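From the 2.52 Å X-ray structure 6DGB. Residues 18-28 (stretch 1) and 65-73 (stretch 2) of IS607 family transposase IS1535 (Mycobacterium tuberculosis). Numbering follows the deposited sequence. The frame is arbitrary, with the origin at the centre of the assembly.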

# COMPACT_ATOMS: atom_id res chain seq x y z
N ASP A 18 -10.30 -21.19 3.21
CA ASP A 18 -11.21 -22.14 2.58
C ASP A 18 -12.42 -21.42 2.00
O ASP A 18 -12.80 -21.70 0.88
CB ASP A 18 -11.61 -23.30 3.52
CG ASP A 18 -10.45 -24.05 4.18
OD1 ASP A 18 -9.26 -23.73 3.87
OD2 ASP A 18 -10.71 -24.88 5.08
N ARG A 19 -12.97 -20.45 2.73
CA ARG A 19 -14.09 -19.63 2.28
C ARG A 19 -13.72 -18.81 1.00
O ARG A 19 -14.57 -18.62 0.13
CB ARG A 19 -14.56 -18.72 3.42
CG ARG A 19 -15.82 -17.89 3.13
CD ARG A 19 -16.03 -16.82 4.19
NE ARG A 19 -14.84 -15.99 4.36
CZ ARG A 19 -14.60 -14.87 3.70
NH1 ARG A 19 -15.49 -14.40 2.83
NH2 ARG A 19 -13.48 -14.19 3.90
N GLN A 20 -12.43 -18.38 0.91
CA GLN A 20 -11.86 -17.66 -0.23
C GLN A 20 -11.68 -18.57 -1.45
O GLN A 20 -12.22 -18.26 -2.50
CB GLN A 20 -10.54 -16.99 0.18
CG GLN A 20 -10.77 -15.68 0.92
CD GLN A 20 -9.53 -15.13 1.56
OE1 GLN A 20 -8.66 -14.56 0.90
NE2 GLN A 20 -9.46 -15.24 2.87
N VAL A 21 -10.98 -19.71 -1.30
CA VAL A 21 -10.77 -20.69 -2.37
C VAL A 21 -12.12 -21.14 -2.95
O VAL A 21 -12.24 -21.23 -4.17
CB VAL A 21 -9.91 -21.89 -1.88
CG1 VAL A 21 -9.81 -23.01 -2.91
CG2 VAL A 21 -8.52 -21.43 -1.48
N ALA A 22 -13.12 -21.38 -2.08
CA ALA A 22 -14.46 -21.81 -2.50
C ALA A 22 -15.16 -20.74 -3.35
O ALA A 22 -15.58 -21.02 -4.48
CB ALA A 22 -15.30 -22.21 -1.29
N ARG A 23 -15.24 -19.50 -2.83
CA ARG A 23 -15.85 -18.39 -3.57
C ARG A 23 -15.08 -18.15 -4.90
O ARG A 23 -15.74 -18.05 -5.94
CB ARG A 23 -16.01 -17.14 -2.68
CG ARG A 23 -16.46 -15.85 -3.41
CD ARG A 23 -17.88 -15.88 -3.99
NE ARG A 23 -17.95 -15.13 -5.25
CZ ARG A 23 -18.50 -15.58 -6.37
NH1 ARG A 23 -19.09 -16.77 -6.40
NH2 ARG A 23 -18.49 -14.84 -7.48
N LEU A 24 -13.72 -18.21 -4.89
CA LEU A 24 -12.85 -18.04 -6.08
C LEU A 24 -13.02 -19.10 -7.18
O LEU A 24 -12.91 -18.75 -8.36
CB LEU A 24 -11.38 -17.95 -5.71
CG LEU A 24 -10.91 -16.64 -5.06
CD1 LEU A 24 -9.43 -16.63 -4.89
CD2 LEU A 24 -11.35 -15.44 -5.84
N THR A 25 -13.24 -20.38 -6.81
CA THR A 25 -13.45 -21.43 -7.81
C THR A 25 -14.87 -21.39 -8.30
O THR A 25 -15.10 -21.78 -9.45
CB THR A 25 -13.01 -22.81 -7.35
OG1 THR A 25 -13.22 -22.94 -5.95
CG2 THR A 25 -11.56 -23.09 -7.71
N ALA A 26 -15.81 -20.88 -7.48
CA ALA A 26 -17.20 -20.72 -7.91
C ALA A 26 -17.18 -19.65 -9.00
O ALA A 26 -17.81 -19.83 -10.05
CB ALA A 26 -18.07 -20.26 -6.74
N TRP A 27 -16.37 -18.57 -8.78
CA TRP A 27 -16.18 -17.46 -9.72
C TRP A 27 -15.66 -18.02 -11.04
O TRP A 27 -16.32 -17.85 -12.06
CB TRP A 27 -15.23 -16.41 -9.12
CG TRP A 27 -15.07 -15.16 -9.95
CD1 TRP A 27 -15.68 -13.96 -9.74
CD2 TRP A 27 -14.18 -14.98 -11.05
NE1 TRP A 27 -15.25 -13.04 -10.68
CE2 TRP A 27 -14.33 -13.65 -11.50
CE3 TRP A 27 -13.28 -15.83 -11.73
CZ2 TRP A 27 -13.63 -13.16 -12.60
CZ3 TRP A 27 -12.59 -15.34 -12.82
CH2 TRP A 27 -12.76 -14.02 -13.24
N ALA A 28 -14.54 -18.76 -11.01
CA ALA A 28 -13.92 -19.35 -12.19
C ALA A 28 -14.81 -20.31 -12.97
O ALA A 28 -14.81 -20.21 -14.19
CB ALA A 28 -12.62 -20.03 -11.82
N ILE A 65 -5.74 -11.33 -12.12
CA ILE A 65 -5.51 -11.68 -10.72
C ILE A 65 -6.83 -11.49 -10.00
O ILE A 65 -7.31 -10.36 -9.84
CB ILE A 65 -4.35 -10.84 -10.09
CG1 ILE A 65 -3.02 -11.09 -10.85
CG2 ILE A 65 -4.22 -11.14 -8.58
CD1 ILE A 65 -1.99 -10.18 -10.59
N VAL A 66 -7.42 -12.61 -9.59
CA VAL A 66 -8.73 -12.64 -8.94
C VAL A 66 -8.57 -12.78 -7.42
O VAL A 66 -7.94 -13.72 -6.92
CB VAL A 66 -9.67 -13.72 -9.58
CG1 VAL A 66 -11.10 -13.61 -9.07
CG2 VAL A 66 -9.64 -13.66 -11.10
N VAL A 67 -9.16 -11.81 -6.69
CA VAL A 67 -9.25 -11.77 -5.22
C VAL A 67 -10.72 -11.79 -4.75
O VAL A 67 -11.60 -11.36 -5.50
CB VAL A 67 -8.51 -10.57 -4.60
CG1 VAL A 67 -7.02 -10.86 -4.50
CG2 VAL A 67 -8.80 -9.27 -5.33
N GLU A 68 -10.98 -12.21 -3.50
CA GLU A 68 -12.35 -12.19 -2.99
C GLU A 68 -12.76 -10.75 -2.73
O GLU A 68 -13.74 -10.29 -3.31
CB GLU A 68 -12.52 -13.07 -1.75
CG GLU A 68 -13.97 -13.15 -1.30
CD GLU A 68 -14.25 -13.90 -0.01
OE1 GLU A 68 -13.53 -13.67 0.99
OE2 GLU A 68 -15.25 -14.65 0.03
N HIS A 69 -11.99 -10.03 -1.91
CA HIS A 69 -12.21 -8.62 -1.63
C HIS A 69 -10.91 -7.97 -2.01
O HIS A 69 -9.89 -8.67 -2.09
CB HIS A 69 -12.51 -8.36 -0.14
CG HIS A 69 -13.72 -9.03 0.45
ND1 HIS A 69 -14.84 -9.35 -0.32
CD2 HIS A 69 -13.96 -9.40 1.73
CE1 HIS A 69 -15.70 -9.93 0.51
NE2 HIS A 69 -15.22 -9.99 1.76
N ARG A 70 -10.93 -6.63 -2.22
CA ARG A 70 -9.76 -5.79 -2.55
C ARG A 70 -8.67 -5.89 -1.47
O ARG A 70 -7.50 -6.08 -1.82
CB ARG A 70 -10.18 -4.32 -2.70
CG ARG A 70 -10.00 -3.75 -4.10
CD ARG A 70 -10.54 -2.33 -4.23
NE ARG A 70 -10.22 -1.75 -5.54
CZ ARG A 70 -10.87 -2.03 -6.67
NH1 ARG A 70 -11.87 -2.90 -6.67
NH2 ARG A 70 -10.52 -1.45 -7.80
N ASP A 71 -9.05 -5.81 -0.17
CA ASP A 71 -8.15 -5.84 0.99
C ASP A 71 -7.29 -7.10 1.12
O ASP A 71 -6.35 -7.10 1.92
CB ASP A 71 -8.91 -5.58 2.30
CG ASP A 71 -10.05 -6.53 2.55
OD1 ASP A 71 -11.19 -6.22 2.13
OD2 ASP A 71 -9.82 -7.58 3.20
N ARG A 72 -7.61 -8.17 0.37
CA ARG A 72 -6.84 -9.42 0.43
C ARG A 72 -5.55 -9.27 -0.37
O ARG A 72 -4.54 -9.89 -0.03
CB ARG A 72 -7.67 -10.63 -0.02
CG ARG A 72 -8.91 -10.87 0.81
CD ARG A 72 -8.64 -11.44 2.18
NE ARG A 72 -8.48 -10.38 3.18
CZ ARG A 72 -7.80 -10.51 4.32
NH1 ARG A 72 -7.19 -11.65 4.61
NH2 ARG A 72 -7.71 -9.49 5.17
N LEU A 73 -5.59 -8.43 -1.41
CA LEU A 73 -4.43 -8.15 -2.23
C LEU A 73 -3.55 -7.16 -1.49
O LEU A 73 -2.34 -7.28 -1.57
CB LEU A 73 -4.84 -7.59 -3.60
CG LEU A 73 -3.79 -7.80 -4.68
CD1 LEU A 73 -4.01 -9.09 -5.41
CD2 LEU A 73 -3.83 -6.70 -5.67
O HOH W 1 -9.18 -13.72 -2.13

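Residues 18-28 lie within a longer helix, held by i to i+4 backbone bonds such as Leu 24 N to Gln 20 O (2.8 Å). Residues 65-67 end a strand, and a loop follows. The helix and strand axes approach to 9.3 Å, with 127° between their N-to-C directions. The backbones come nearest at Gln 20 and Glu 68, whose CA atoms are 6.1 Å apart. No hydrogen bond links the stretches directly; side-chain packing, one salt bridge and one water join them.

Val 66 points toward the helix. Its CG1 lies 3.7 Å from Leu 24 CD2 and 4.0 Å from the centroid of the Trp 27 six-membered ring, over the face, in a CH-pi contact. Its CG2 is 3.8 Å from Trp 27 CH2. All three residues are buried, and their apolar side chains suit this site.

Glu 68 is also buried. Its extended t, t side chain reaches the helix, where OE1 forms a salt bridge with Arg 19 NH1 at 2.8 Å. Arg 19 starts sideways, but its long chain brings the charge to the carboxylate. Aliphatic Arg 23 CB packs 3.8 Å from Glu 68 OE2. Water 1 accepts from Glu 68 N (2.7 Å) and donates to Gln 20 OE1 (3.2 Å). Gln 20 OE1 touches Arg 72 CD (3.4 Å).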